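Local atomic coordinates of putative cell surface protein, similar to internalin proteins (Listeria monocytogenes EGD-e, PDB entry 5KZS), a protein that is of unknown function but resembles the internalins, leucine-rich-repeat surface proteins such as InlP, which interacts with afadin and facilitates basement membrane crossing. Residues V163-T168 against P186-L191; M145-Q150 against I169-T174; I58-M63 against L86-D91; E54-T59 against V79-E84; M157-D162 against H179-N184. All blocks are in the same frame, centred on the assembly; numbering follows the deposited sequence.

Contact 1. Residues V163-T168 against P186-L191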
# COMPACT_ATOMS: atom_id res chain seq x y z
N VAL A 163 4.20 -9.43 -5.96
CA VAL A 163 3.31 -8.71 -6.86
C VAL A 163 3.39 -9.21 -8.29
O VAL A 163 4.41 -9.03 -8.94
CB VAL A 163 3.65 -7.22 -6.86
CG1 VAL A 163 2.62 -6.42 -7.66
CG2 VAL A 163 3.75 -6.71 -5.42
N PRO A 164 2.31 -9.83 -8.81
CA PRO A 164 2.29 -10.33 -10.19
C PRO A 164 1.83 -9.24 -11.16
O PRO A 164 1.25 -8.23 -10.73
CB PRO A 164 1.22 -11.42 -10.12
CG PRO A 164 0.23 -10.86 -9.16
CD PRO A 164 1.01 -10.08 -8.14
N ASP A 165 2.07 -9.45 -12.46
CA ASP A 165 1.56 -8.53 -13.47
C ASP A 165 0.12 -8.90 -13.80
O ASP A 165 -0.13 -9.63 -14.76
CB ASP A 165 2.40 -8.56 -14.73
CG ASP A 165 1.85 -7.66 -15.84
OD1 ASP A 165 0.93 -6.85 -15.55
OD2 ASP A 165 2.34 -7.78 -16.99
N PHE A 166 -0.81 -8.34 -13.04
CA PHE A 166 -2.20 -8.80 -13.01
C PHE A 166 -2.86 -8.88 -14.40
O PHE A 166 -3.05 -7.86 -15.06
CB PHE A 166 -3.05 -7.89 -12.13
CG PHE A 166 -2.62 -7.84 -10.69
CD1 PHE A 166 -2.97 -8.85 -9.81
CD2 PHE A 166 -1.90 -6.75 -10.20
CE1 PHE A 166 -2.59 -8.79 -8.48
CE2 PHE A 166 -1.52 -6.69 -8.87
CZ PHE A 166 -1.87 -7.72 -8.00
N HIS A 167 -3.23 -10.10 -14.81
CA HIS A 167 -3.76 -10.36 -16.16
C HIS A 167 -5.28 -10.29 -16.27
O HIS A 167 -5.82 -9.82 -17.28
CB HIS A 167 -3.27 -11.72 -16.69
CG HIS A 167 -1.79 -11.79 -16.89
ND1 HIS A 167 -0.93 -12.33 -15.95
CD2 HIS A 167 -1.00 -11.37 -17.91
CE1 HIS A 167 0.31 -12.24 -16.38
NE2 HIS A 167 0.30 -11.65 -17.57
N THR A 168 -5.97 -10.74 -15.23
CA THR A 168 -7.41 -11.00 -15.32
C THR A 168 -8.25 -10.11 -14.38
O THR A 168 -9.30 -10.53 -13.88
CB THR A 168 -7.67 -12.50 -15.06
OG1 THR A 168 -6.56 -13.27 -15.54
CG2 THR A 168 -8.95 -12.96 -15.75
N PRO A 186 6.45 -4.48 -11.35
CA PRO A 186 6.05 -4.89 -12.69
C PRO A 186 5.51 -3.75 -13.54
O PRO A 186 4.78 -2.90 -13.05
CB PRO A 186 4.92 -5.89 -12.41
CG PRO A 186 5.30 -6.51 -11.11
CD PRO A 186 6.01 -5.45 -10.32
N ASP A 187 5.88 -3.72 -14.82
CA ASP A 187 5.30 -2.78 -15.77
C ASP A 187 3.96 -3.36 -16.18
O ASP A 187 3.91 -4.22 -17.04
CB ASP A 187 6.21 -2.59 -16.99
CG ASP A 187 5.65 -1.58 -17.99
OD1 ASP A 187 4.66 -0.89 -17.67
OD2 ASP A 187 6.22 -1.45 -19.10
N PHE A 188 2.89 -2.86 -15.59
CA PHE A 188 1.58 -3.50 -15.73
C PHE A 188 1.03 -3.36 -17.15
O PHE A 188 1.02 -2.27 -17.72
CB PHE A 188 0.59 -2.94 -14.72
CG PHE A 188 1.03 -3.09 -13.30
CD1 PHE A 188 1.05 -4.34 -12.69
CD2 PHE A 188 1.42 -1.98 -12.56
CE1 PHE A 188 1.45 -4.48 -11.37
CE2 PHE A 188 1.83 -2.12 -11.24
CZ PHE A 188 1.84 -3.37 -10.64
N GLN A 189 0.57 -4.48 -17.70
CA GLN A 189 0.14 -4.56 -19.09
C GLN A 189 -1.39 -4.49 -19.29
O GLN A 189 -1.84 -3.99 -20.31
CB GLN A 189 0.73 -5.81 -19.74
CG GLN A 189 2.26 -5.85 -19.76
CD GLN A 189 2.87 -4.74 -20.61
OE1 GLN A 189 3.68 -3.93 -20.14
NE2 GLN A 189 2.47 -4.70 -21.88
N ASN A 190 -2.19 -4.99 -18.35
CA ASN A 190 -3.65 -4.90 -18.49
C ASN A 190 -4.35 -4.24 -17.27
O ASN A 190 -5.38 -4.72 -16.78
CB ASN A 190 -4.24 -6.29 -18.83
CG ASN A 190 -5.61 -6.21 -19.51
OD1 ASN A 190 -5.87 -5.31 -20.31
ND2 ASN A 190 -6.49 -7.17 -19.20
N LEU A 191 -3.77 -3.12 -16.82
CA LEU A 191 -4.40 -2.21 -15.84
C LEU A 191 -4.71 -0.90 -16.55
O LEU A 191 -4.39 0.17 -16.04
CB LEU A 191 -3.49 -1.97 -14.62
CG LEU A 191 -3.13 -3.18 -13.75
CD1 LEU A 191 -2.22 -2.76 -12.59
CD2 LEU A 191 -4.36 -3.90 -13.21
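The F188 ring receives P164 O at its edge, in the ring plane, 3.8 Å from F188 CE1, where the outward dipoles of the aromatic C-H bonds suit a carbonyl oxygen. One face carries P186 O over its centre; L191 CD1 lies on the opposite face, offset toward the rim. F166 meets this ring obliquely, its CD2 4.2 Å from F188 CE1. The same P164 O stands above one face of the F166 ring, so a single carbonyl touches both phenylalanines. V163 CG1 comes to the F188 edge at CZ, and P186 CG rests 3.4 Å from V163 O. D165, the centre of an inverse gamma turn, holds CG anti to its backbone N (chi1 177°), which sends the carboxylate across to the other segment. Its OD1 accepts Q189 N at 3.2 Å on the syn side, 17° out of the carboxylate plane, nearly straight with 162° at the hydrogen. N190 ND2 adds a weak bond to H167 O at 3.3 Å; the imidazole of H167 is bound to D141. F166 and F188, equivalent residues of successive loops packed inward on the side away from the parallel sheet, fit the convex side of a leucine-rich-repeat solenoid.

Contact 2. Residues M145-Q150 against I169-T174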
# COMPACT_ATOMS: atom_id res chain seq x y z
N MSE A 145 -12.39 -12.97 -10.31
CA MSE A 145 -12.98 -11.70 -9.86
C MSE A 145 -12.87 -10.69 -10.98
O MSE A 145 -12.16 -9.69 -10.86
CB MSE A 145 -12.28 -11.22 -8.58
CG MSE A 145 -12.37 -12.31 -7.53
SE MSE A 145 -11.96 -11.67 -5.72
CE MSE A 145 -10.01 -11.88 -5.69
N PRO A 146 -13.60 -10.95 -12.08
CA PRO A 146 -13.51 -10.11 -13.29
C PRO A 146 -13.94 -8.64 -13.13
O PRO A 146 -13.61 -7.83 -14.01
CB PRO A 146 -14.45 -10.81 -14.27
CG PRO A 146 -15.47 -11.44 -13.39
CD PRO A 146 -14.67 -11.96 -12.23
N ASP A 147 -14.67 -8.32 -12.06
CA ASP A 147 -15.12 -6.95 -11.76
C ASP A 147 -14.36 -6.24 -10.62
O ASP A 147 -14.79 -5.18 -10.17
CB ASP A 147 -16.64 -6.96 -11.43
CG ASP A 147 -17.52 -7.05 -12.68
OD1 ASP A 147 -17.16 -6.44 -13.73
OD2 ASP A 147 -18.57 -7.72 -12.60
N LEU A 148 -13.24 -6.81 -10.15
CA LEU A 148 -12.49 -6.23 -9.03
C LEU A 148 -11.98 -4.86 -9.45
O LEU A 148 -11.26 -4.78 -10.46
CB LEU A 148 -11.31 -7.11 -8.63
CG LEU A 148 -10.46 -6.68 -7.43
CD1 LEU A 148 -11.26 -6.79 -6.15
CD2 LEU A 148 -9.21 -7.52 -7.30
N SER A 149 -12.36 -3.80 -8.71
CA SER A 149 -11.92 -2.41 -8.99
C SER A 149 -11.10 -1.67 -7.92
O SER A 149 -10.54 -0.64 -8.24
CB SER A 149 -13.09 -1.52 -9.45
OG SER A 149 -13.89 -1.16 -8.37
N GLN A 150 -11.02 -2.19 -6.69
CA GLN A 150 -10.18 -1.57 -5.65
C GLN A 150 -9.45 -2.63 -4.86
O GLN A 150 -10.05 -3.64 -4.51
CB GLN A 150 -11.03 -0.77 -4.67
CG GLN A 150 -11.91 0.32 -5.28
CD GLN A 150 -12.37 1.35 -4.24
OE1 GLN A 150 -11.55 1.90 -3.51
NE2 GLN A 150 -13.67 1.60 -4.17
N ILE A 169 -7.79 -8.87 -14.17
CA ILE A 169 -8.55 -7.83 -13.46
C ILE A 169 -8.44 -6.46 -14.19
O ILE A 169 -7.99 -5.47 -13.62
CB ILE A 169 -8.12 -7.72 -11.96
CG1 ILE A 169 -6.60 -7.60 -11.81
CG2 ILE A 169 -8.57 -8.94 -11.18
CD1 ILE A 169 -6.17 -7.07 -10.45
N PRO A 170 -8.92 -6.40 -15.45
CA PRO A 170 -8.81 -5.19 -16.28
C PRO A 170 -9.60 -3.95 -15.83
O PRO A 170 -9.32 -2.85 -16.31
CB PRO A 170 -9.34 -5.65 -17.64
CG PRO A 170 -10.31 -6.72 -17.31
CD PRO A 170 -9.73 -7.43 -16.12
N LYS A 171 -10.56 -4.12 -14.92
CA LYS A 171 -11.40 -3.02 -14.44
C LYS A 171 -10.89 -2.33 -13.16
O LYS A 171 -11.58 -1.50 -12.59
CB LYS A 171 -12.85 -3.52 -14.27
CG LYS A 171 -13.56 -3.67 -15.61
CD LYS A 171 -14.84 -4.47 -15.49
CE LYS A 171 -15.55 -4.57 -16.84
NZ LYS A 171 -16.74 -5.48 -16.76
N LEU A 172 -9.67 -2.67 -12.73
CA LEU A 172 -9.12 -2.15 -11.48
C LEU A 172 -8.81 -0.67 -11.64
O LEU A 172 -8.10 -0.30 -12.57
CB LEU A 172 -7.84 -2.92 -11.09
CG LEU A 172 -7.35 -2.72 -9.65
CD1 LEU A 172 -8.18 -3.56 -8.69
CD2 LEU A 172 -5.88 -3.07 -9.48
N SER A 173 -9.38 0.18 -10.77
CA SER A 173 -9.04 1.62 -10.76
C SER A 173 -8.20 2.09 -9.56
O SER A 173 -7.56 3.12 -9.67
CB SER A 173 -10.26 2.50 -10.94
OG SER A 173 -11.30 2.01 -10.16
N THR A 174 -8.14 1.34 -8.47
CA THR A 174 -7.35 1.75 -7.31
C THR A 174 -6.52 0.61 -6.75
O THR A 174 -7.04 -0.48 -6.53
CB THR A 174 -8.26 2.32 -6.18
OG1 THR A 174 -9.01 3.44 -6.68
CG2 THR A 174 -7.43 2.75 -4.97
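S149 O is gripped by two amides of the neighbouring loop, S173 N at 2.9 Å and T174 N at 3.1 Å. Both donors sit a little off the carbonyl plane, and S173 OG adds a weak third bond to the oxygen. Just beyond, Q150 pairs with T174 as a parallel bridge, and Q150 CA sends a C-H toward T174 O at 3.4 Å. Beneath this polar seam L148 and L172 lie side by side and point the same way, L148 CG 4.1 Å from L172 CD1. Each has CG anti to the backbone N (chi1 -177° and -166°), which carries both isobutyl groups inward together. I169 CG2 closes on L148 CB at 4.2 Å and on M145 O at 3.7 Å. At the exposed end, the extended chain of K171 runs alongside D147 until NZ reaches OD1 at 3.2 Å, a salt bridge made nearly along the C-O axis. Type I turns at M145-L148 and I169-L172 position these groups equivalently. S149 and Q150 also bond through their backbones to V126, and S173 to A195 and E196, so the pattern passes from coil to coil. The division is chemical: leucine and isoleucine fill the core, small serines let backbones close together, and charges pair at the surface, where water would probably weaken their attraction.

Contact 3. Residues I58-M63 against L86-D91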
# COMPACT_ATOMS: atom_id res chain seq x y z
N ILE A 58 -12.34 -17.66 16.57
CA ILE A 58 -12.71 -18.15 15.24
C ILE A 58 -11.42 -18.49 14.51
O ILE A 58 -10.48 -17.69 14.51
CB ILE A 58 -13.52 -17.11 14.41
CG1 ILE A 58 -14.84 -16.76 15.10
CG2 ILE A 58 -13.85 -17.65 13.02
CD1 ILE A 58 -15.61 -15.62 14.47
N THR A 59 -11.38 -19.68 13.92
CA THR A 59 -10.26 -20.16 13.09
C THR A 59 -10.71 -20.27 11.64
O THR A 59 -11.90 -20.07 11.34
CB THR A 59 -9.80 -21.55 13.55
OG1 THR A 59 -10.92 -22.45 13.50
CG2 THR A 59 -9.26 -21.50 14.98
N ASN A 60 -9.77 -20.61 10.75
CA ASN A 60 -10.06 -20.89 9.34
C ASN A 60 -11.09 -22.01 9.19
O ASN A 60 -11.96 -21.96 8.31
CB ASN A 60 -8.81 -21.36 8.58
CG ASN A 60 -7.68 -20.34 8.58
OD1 ASN A 60 -7.89 -19.13 8.70
ND2 ASN A 60 -6.46 -20.85 8.46
N ASP A 61 -10.97 -23.02 10.06
CA ASP A 61 -11.89 -24.14 10.08
C ASP A 61 -13.28 -23.72 10.58
O ASP A 61 -14.28 -23.95 9.90
CB ASP A 61 -11.29 -25.31 10.87
CG ASP A 61 -10.08 -25.97 10.16
OD1 ASP A 61 -9.63 -25.49 9.09
OD2 ASP A 61 -9.56 -26.99 10.68
N SER A 62 -13.35 -23.07 11.75
CA SER A 62 -14.64 -22.57 12.27
C SER A 62 -15.37 -21.71 11.23
O SER A 62 -16.56 -21.91 10.98
CB SER A 62 -14.46 -21.73 13.54
OG SER A 62 -13.48 -22.26 14.42
N MSE A 63 -14.64 -20.78 10.61
CA MSE A 63 -15.24 -19.84 9.66
C MSE A 63 -15.82 -20.50 8.43
O MSE A 63 -16.72 -19.95 7.79
CB MSE A 63 -14.18 -18.80 9.29
CG MSE A 63 -14.70 -17.58 8.52
SE MSE A 63 -15.70 -16.34 9.69
CE MSE A 63 -14.15 -15.17 10.07
N LEU A 86 -6.95 -17.48 12.78
CA LEU A 86 -7.69 -17.08 11.59
C LEU A 86 -6.72 -16.38 10.65
O LEU A 86 -6.27 -15.26 10.90
CB LEU A 86 -8.87 -16.18 11.91
CG LEU A 86 -9.64 -15.67 10.68
CD1 LEU A 86 -10.11 -16.79 9.77
CD2 LEU A 86 -10.84 -14.87 11.14
N THR A 87 -6.44 -17.06 9.55
CA THR A 87 -5.39 -16.70 8.62
C THR A 87 -5.92 -16.39 7.21
O THR A 87 -5.20 -15.84 6.39
CB THR A 87 -4.28 -17.79 8.72
OG1 THR A 87 -3.14 -17.22 9.38
CG2 THR A 87 -3.87 -18.42 7.38
N GLU A 88 -7.18 -16.71 6.93
CA GLU A 88 -7.85 -16.26 5.70
C GLU A 88 -9.35 -16.36 5.87
O GLU A 88 -9.84 -17.16 6.66
CB GLU A 88 -7.45 -17.13 4.50
CG GLU A 88 -7.98 -18.56 4.48
CD GLU A 88 -7.53 -19.35 3.25
OE1 GLU A 88 -8.34 -20.15 2.71
OE2 GLU A 88 -6.37 -19.18 2.81
N PHE A 89 -10.08 -15.55 5.11
CA PHE A 89 -11.51 -15.76 4.96
C PHE A 89 -11.67 -16.75 3.81
O PHE A 89 -11.09 -16.53 2.74
CB PHE A 89 -12.25 -14.46 4.65
CG PHE A 89 -13.74 -14.61 4.70
CD1 PHE A 89 -14.41 -14.62 5.93
CD2 PHE A 89 -14.49 -14.77 3.53
CE1 PHE A 89 -15.78 -14.78 5.99
CE2 PHE A 89 -15.87 -14.92 3.59
CZ PHE A 89 -16.51 -14.93 4.82
N PRO A 90 -12.45 -17.83 4.02
CA PRO A 90 -12.47 -18.92 3.04
C PRO A 90 -13.28 -18.62 1.78
O PRO A 90 -14.01 -17.63 1.71
CB PRO A 90 -13.09 -20.08 3.82
CG PRO A 90 -13.98 -19.43 4.81
CD PRO A 90 -13.37 -18.10 5.14
N ASP A 91 -13.11 -19.50 0.79
CA ASP A 91 -13.76 -19.40 -0.51
C ASP A 91 -14.99 -20.31 -0.49
O ASP A 91 -14.94 -21.42 -0.99
CB ASP A 91 -12.77 -19.84 -1.60
CG ASP A 91 -13.27 -19.57 -3.02
OD1 ASP A 91 -14.37 -19.00 -3.23
OD2 ASP A 91 -12.52 -19.93 -3.96
O HOH W 1 -10.94 -19.93 6.36
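N60 meets T87 and M63 meets L86 through different first torsions. N60 has CG anti to its carbonyl carbon (chi1 -60°), which brings its amide to the backbone of T87 and E88, whereas M63, a selenomethionine, has CG anti to the backbone N (chi1 -169°) and then bends, folding SE and CE back toward F89 and L86, with CG left facing P90. N60 OD1 accepts two consecutive amides: T87 N at 2.7 Å, tilted only slightly from the carbonyl plane, and E88 N at 3.1 Å, from above that plane by 38°. L86 CD1 also touches this oxygen. Deeper, M63 CE presses on L86 CD2 at 3.5 Å, tighter than usual for two carbons, while M63 CG lies 3.7 Å from P90 CD. The selenium sits 5.2 Å from the centroid of the F89 ring in an oblique Met-aromatic contact. The long, unbranched, flexible selenoether chain can follow the uneven surface of L86, F89 and P90; F53 of strand 50-53 also touches it. F89 continues the core against L101 and F103 of strand 100-103. M63 N binds T59 O at 2.9 Å, and the T59 and S62 hydroxyls bond each other. A water donating to both N60 O and E88 O joins the two backbones. Asparagine thus satisfies two consecutive amides of an irregular loop, leaving selenomethionine, leucine, phenylalanine and proline to meet by apolar contact.

Contact 4. Residues E54-T59 against V79-E84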
# COMPACT_ATOMS: atom_id res chain seq x y z
N GLU A 54 -15.77 -10.64 15.13
CA GLU A 54 -14.86 -10.02 16.10
C GLU A 54 -14.29 -10.95 17.18
O GLU A 54 -13.32 -10.59 17.84
CB GLU A 54 -15.53 -8.79 16.75
CG GLU A 54 -16.92 -9.02 17.36
CD GLU A 54 -18.06 -9.08 16.33
OE1 GLU A 54 -19.06 -9.82 16.57
OE2 GLU A 54 -17.97 -8.38 15.28
N THR A 55 -14.87 -12.14 17.38
CA THR A 55 -14.42 -13.04 18.43
C THR A 55 -13.16 -13.75 17.96
O THR A 55 -13.15 -14.41 16.91
CB THR A 55 -15.52 -14.07 18.78
OG1 THR A 55 -16.77 -13.39 18.87
CG2 THR A 55 -15.23 -14.76 20.12
N GLU A 56 -12.10 -13.62 18.76
CA GLU A 56 -10.77 -14.05 18.32
C GLU A 56 -10.50 -15.57 18.38
O GLU A 56 -9.42 -16.01 17.99
CB GLU A 56 -9.68 -13.27 19.07
CG GLU A 56 -9.81 -11.75 18.89
CD GLU A 56 -8.48 -11.01 18.75
OE1 GLU A 56 -7.42 -11.66 18.67
OE2 GLU A 56 -8.51 -9.76 18.70
N THR A 57 -11.47 -16.35 18.84
CA THR A 57 -11.36 -17.82 18.82
C THR A 57 -11.72 -18.44 17.47
O THR A 57 -11.44 -19.63 17.27
CB THR A 57 -12.24 -18.49 19.90
OG1 THR A 57 -13.62 -18.15 19.67
CG2 THR A 57 -11.80 -18.07 21.32
N ILE A 58 -12.34 -17.66 16.57
CA ILE A 58 -12.71 -18.15 15.24
C ILE A 58 -11.42 -18.49 14.51
O ILE A 58 -10.48 -17.69 14.51
CB ILE A 58 -13.52 -17.11 14.41
CG1 ILE A 58 -14.84 -16.76 15.10
CG2 ILE A 58 -13.85 -17.65 13.02
CD1 ILE A 58 -15.61 -15.62 14.47
N THR A 59 -11.38 -19.68 13.92
CA THR A 59 -10.26 -20.16 13.09
C THR A 59 -10.71 -20.27 11.64
O THR A 59 -11.90 -20.07 11.34
CB THR A 59 -9.80 -21.55 13.55
OG1 THR A 59 -10.92 -22.45 13.50
CG2 THR A 59 -9.26 -21.50 14.98
N VAL A 79 -14.16 -8.33 8.91
CA VAL A 79 -13.46 -8.99 10.01
C VAL A 79 -12.83 -7.88 10.86
O VAL A 79 -11.69 -7.48 10.62
CB VAL A 79 -12.41 -9.99 9.47
CG1 VAL A 79 -11.79 -10.83 10.58
CG2 VAL A 79 -13.07 -10.89 8.44
N MSE A 80 -13.58 -7.40 11.84
CA MSE A 80 -13.16 -6.25 12.66
C MSE A 80 -12.08 -6.60 13.63
O MSE A 80 -11.22 -5.78 13.90
CB MSE A 80 -14.34 -5.65 13.41
CG MSE A 80 -15.36 -5.03 12.45
SE MSE A 80 -14.55 -3.64 11.28
CE MSE A 80 -16.27 -3.03 10.53
N GLU A 81 -12.11 -7.81 14.16
CA GLU A 81 -11.07 -8.30 15.05
C GLU A 81 -10.92 -9.81 14.83
O GLU A 81 -11.89 -10.44 14.39
CB GLU A 81 -11.45 -7.97 16.49
CG GLU A 81 -10.37 -7.29 17.30
CD GLU A 81 -10.06 -5.89 16.80
OE1 GLU A 81 -8.90 -5.64 16.41
OE2 GLU A 81 -10.98 -5.04 16.77
N PHE A 82 -9.74 -10.36 15.09
CA PHE A 82 -9.44 -11.80 14.84
C PHE A 82 -8.12 -12.27 15.45
O PHE A 82 -7.18 -11.49 15.56
CB PHE A 82 -9.46 -12.11 13.33
CG PHE A 82 -8.43 -11.36 12.51
CD1 PHE A 82 -8.68 -10.06 12.07
CD2 PHE A 82 -7.23 -11.96 12.15
CE1 PHE A 82 -7.73 -9.37 11.31
CE2 PHE A 82 -6.28 -11.28 11.39
CZ PHE A 82 -6.54 -9.99 10.97
N GLY A 83 -8.04 -13.55 15.82
CA GLY A 83 -6.84 -14.15 16.42
C GLY A 83 -5.85 -14.78 15.43
O GLY A 83 -6.09 -14.81 14.21
N GLU A 84 -4.74 -15.29 15.96
CA GLU A 84 -3.67 -15.89 15.14
C GLU A 84 -4.13 -17.04 14.25
O GLU A 84 -3.65 -17.19 13.13
CB GLU A 84 -2.52 -16.38 16.03
CG GLU A 84 -1.54 -15.28 16.43
CD GLU A 84 -0.79 -15.60 17.71
OE1 GLU A 84 -1.45 -15.86 18.74
OE2 GLU A 84 0.46 -15.60 17.69
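E54 and E81 meet backbone to backbone: E54 CA directs a C-H toward E81 O at 3.5 Å, with 145° at the hydrogen. Further along, G83 CA makes a similar approach to E56 O, also 3.5 Å, and glycine suits the place because a beta carbon there would run into E56 O. The 54-59 segment folds over in a type I turn from T55 to I58, whereas E81 and F82 are nearly extended. Both loops leave neighbouring parallel strands of the leucine-rich-repeat sheet, 50-53 and 76-79, and helix 21-31 lies beside the first. E56 crosses the second loop with its chain bent at chi2, which lays the carboxylate against the backbone; OE2 is 3.4 Å from E81 CG, and OE1 only 3.1 Å from F82 O. Two such acceptors would repel, but R112 joins them, with NH2 in a salt bridge to E56 OE1 and NE bonded to F82 O. F82 turns its side chain from this seam and packs edge-to-face with F103.

Contact 5. Residues M157-D162 against H179-N184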
# COMPACT_ATOMS: atom_id res chain seq x y z
N MSE A 157 4.09 -5.95 4.73
CA MSE A 157 5.44 -6.49 4.47
C MSE A 157 5.56 -7.14 3.11
O MSE A 157 6.29 -8.11 2.94
CB MSE A 157 5.92 -7.44 5.57
CG MSE A 157 5.80 -6.77 6.92
SE MSE A 157 6.83 -7.78 8.25
CE MSE A 157 6.40 -6.63 9.79
N ILE A 158 4.87 -6.58 2.12
CA ILE A 158 4.91 -7.04 0.73
C ILE A 158 6.26 -6.74 0.07
O ILE A 158 6.77 -5.63 0.20
CB ILE A 158 3.73 -6.42 -0.09
CG1 ILE A 158 2.44 -7.20 0.19
CG2 ILE A 158 4.00 -6.41 -1.60
CD1 ILE A 158 1.18 -6.49 -0.24
N THR A 159 6.81 -7.73 -0.64
CA THR A 159 8.03 -7.55 -1.46
C THR A 159 7.70 -7.71 -2.95
O THR A 159 6.60 -8.17 -3.29
CB THR A 159 9.17 -8.50 -1.01
OG1 THR A 159 8.68 -9.82 -0.80
CG2 THR A 159 9.80 -7.99 0.29
N SER A 160 8.64 -7.32 -3.81
CA SER A 160 8.42 -7.24 -5.27
C SER A 160 8.03 -8.57 -5.89
O SER A 160 7.20 -8.61 -6.81
CB SER A 160 9.67 -6.70 -5.97
OG SER A 160 10.09 -5.47 -5.39
N ASP A 161 8.63 -9.65 -5.39
CA ASP A 161 8.26 -11.04 -5.73
C ASP A 161 6.81 -11.44 -5.38
O ASP A 161 6.29 -12.38 -5.97
CB ASP A 161 9.26 -12.06 -5.11
CG ASP A 161 9.49 -11.83 -3.62
OD1 ASP A 161 10.07 -10.76 -3.26
OD2 ASP A 161 9.09 -12.70 -2.81
N ASP A 162 6.17 -10.74 -4.44
CA ASP A 162 4.74 -10.95 -4.11
C ASP A 162 3.75 -10.34 -5.11
O ASP A 162 2.58 -10.70 -5.09
CB ASP A 162 4.40 -10.42 -2.71
CG ASP A 162 5.21 -11.09 -1.59
OD1 ASP A 162 5.68 -12.23 -1.76
OD2 ASP A 162 5.36 -10.47 -0.51
N HIS A 179 3.39 1.54 2.48
CA HIS A 179 3.89 0.96 3.75
C HIS A 179 4.34 -0.51 3.64
O HIS A 179 4.19 -1.30 4.57
CB HIS A 179 2.87 1.14 4.88
CG HIS A 179 2.79 2.53 5.41
ND1 HIS A 179 3.71 3.03 6.31
CD2 HIS A 179 1.91 3.53 5.17
CE1 HIS A 179 3.40 4.27 6.61
NE2 HIS A 179 2.31 4.60 5.93
N ASN A 180 4.90 -0.86 2.48
CA ASN A 180 5.47 -2.17 2.27
C ASN A 180 6.96 -1.96 1.97
O ASN A 180 7.44 -0.83 2.10
CB ASN A 180 4.70 -2.85 1.13
CG ASN A 180 3.32 -3.36 1.57
OD1 ASN A 180 3.18 -4.07 2.58
ND2 ASN A 180 2.29 -3.04 0.78
N GLN A 181 7.70 -3.01 1.60
CA GLN A 181 9.13 -2.83 1.24
C GLN A 181 9.41 -3.22 -0.21
O GLN A 181 10.32 -3.98 -0.52
CB GLN A 181 10.11 -3.46 2.25
CG GLN A 181 9.64 -4.72 2.95
CD GLN A 181 8.81 -4.43 4.20
OE1 GLN A 181 8.11 -3.42 4.29
NE2 GLN A 181 8.87 -5.35 5.16
N LEU A 182 8.62 -2.62 -1.10
CA LEU A 182 8.80 -2.76 -2.55
C LEU A 182 10.07 -2.04 -3.02
O LEU A 182 10.23 -0.85 -2.75
CB LEU A 182 7.60 -2.16 -3.29
CG LEU A 182 6.25 -2.87 -3.08
CD1 LEU A 182 5.11 -2.00 -3.58
CD2 LEU A 182 6.25 -4.24 -3.76
N THR A 183 10.95 -2.79 -3.71
CA THR A 183 12.16 -2.24 -4.37
C THR A 183 11.99 -2.01 -5.88
O THR A 183 12.74 -1.25 -6.49
CB THR A 183 13.38 -3.16 -4.16
OG1 THR A 183 13.04 -4.50 -4.53
CG2 THR A 183 13.83 -3.16 -2.71
N ASN A 184 11.02 -2.68 -6.48
CA ASN A 184 10.79 -2.66 -7.92
C ASN A 184 9.33 -3.01 -8.18
O ASN A 184 8.69 -3.64 -7.34
CB ASN A 184 11.65 -3.73 -8.61
CG ASN A 184 13.13 -3.35 -8.70
OD1 ASN A 184 13.52 -2.57 -9.57
ND2 ASN A 184 13.94 -3.91 -7.80
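I158 and N180 form the close-packed part of this contact, with I158 CB 3.5 Å from N180 CG. I158 N binds N180 OD1 at 3.1 Å in a nearly straight line (172° at the hydrogen), but from above the amide plane, 56° out of it. Going the other way, Q181 N reaches I158 O at 3.1 Å in the plane of that carbonyl. I158 CG2 and L182 CD2 then touch at 3.8 Å, lying side by side and pointing into the core. S160 makes a close polar junction: its short side chain, pointing toward the other segment, puts OG 3.2 Å from T183 OG1, a bond either hydroxyl could donate. N184 O also lies 3.0 Å from S160 OG, and which acceptor takes the proton is not settled. The exposed side is looser: M157, an extended selenomethionine, lies alongside Q181 and meets its NE2 through CB at 3.6 Å. Asparagine suits position 180 because its amide can both accept and donate: OD1 also accepts from M156 N, and ND2 gives to M153 O. It is the characteristic buried asparagine of the leucine-rich repeat, just after strand 174-176; N202 OD1 serves L182 N likewise after strand 196-198, and I158 touches L135 of strand 134-135.

In the fold
The contacts sample one solenoid, each joining successive coils around the parallel sheet. Contacts 3 and 4 come first along the chain, share I58 and T59, and lie 9 Å apart centre to centre, beside strands 50-53 and 76-79. Contacts 2, 5 and 1 follow, their segments alternating: contact 2 leads into strands 150-152 and 174-176, contact 5 lies beyond them, and contact 1 on the return. Contact 1 touches both, by L191 on L172 and V163 on I158 and L182; contacts 2 and 5 stay about 11 Å apart at their nearest atoms. Contacts 1 and 4 lie 32 Å apart between centres; similar couplings of neighbouring coils thus spread along the solenoid, consistent with the elongated internalin shape.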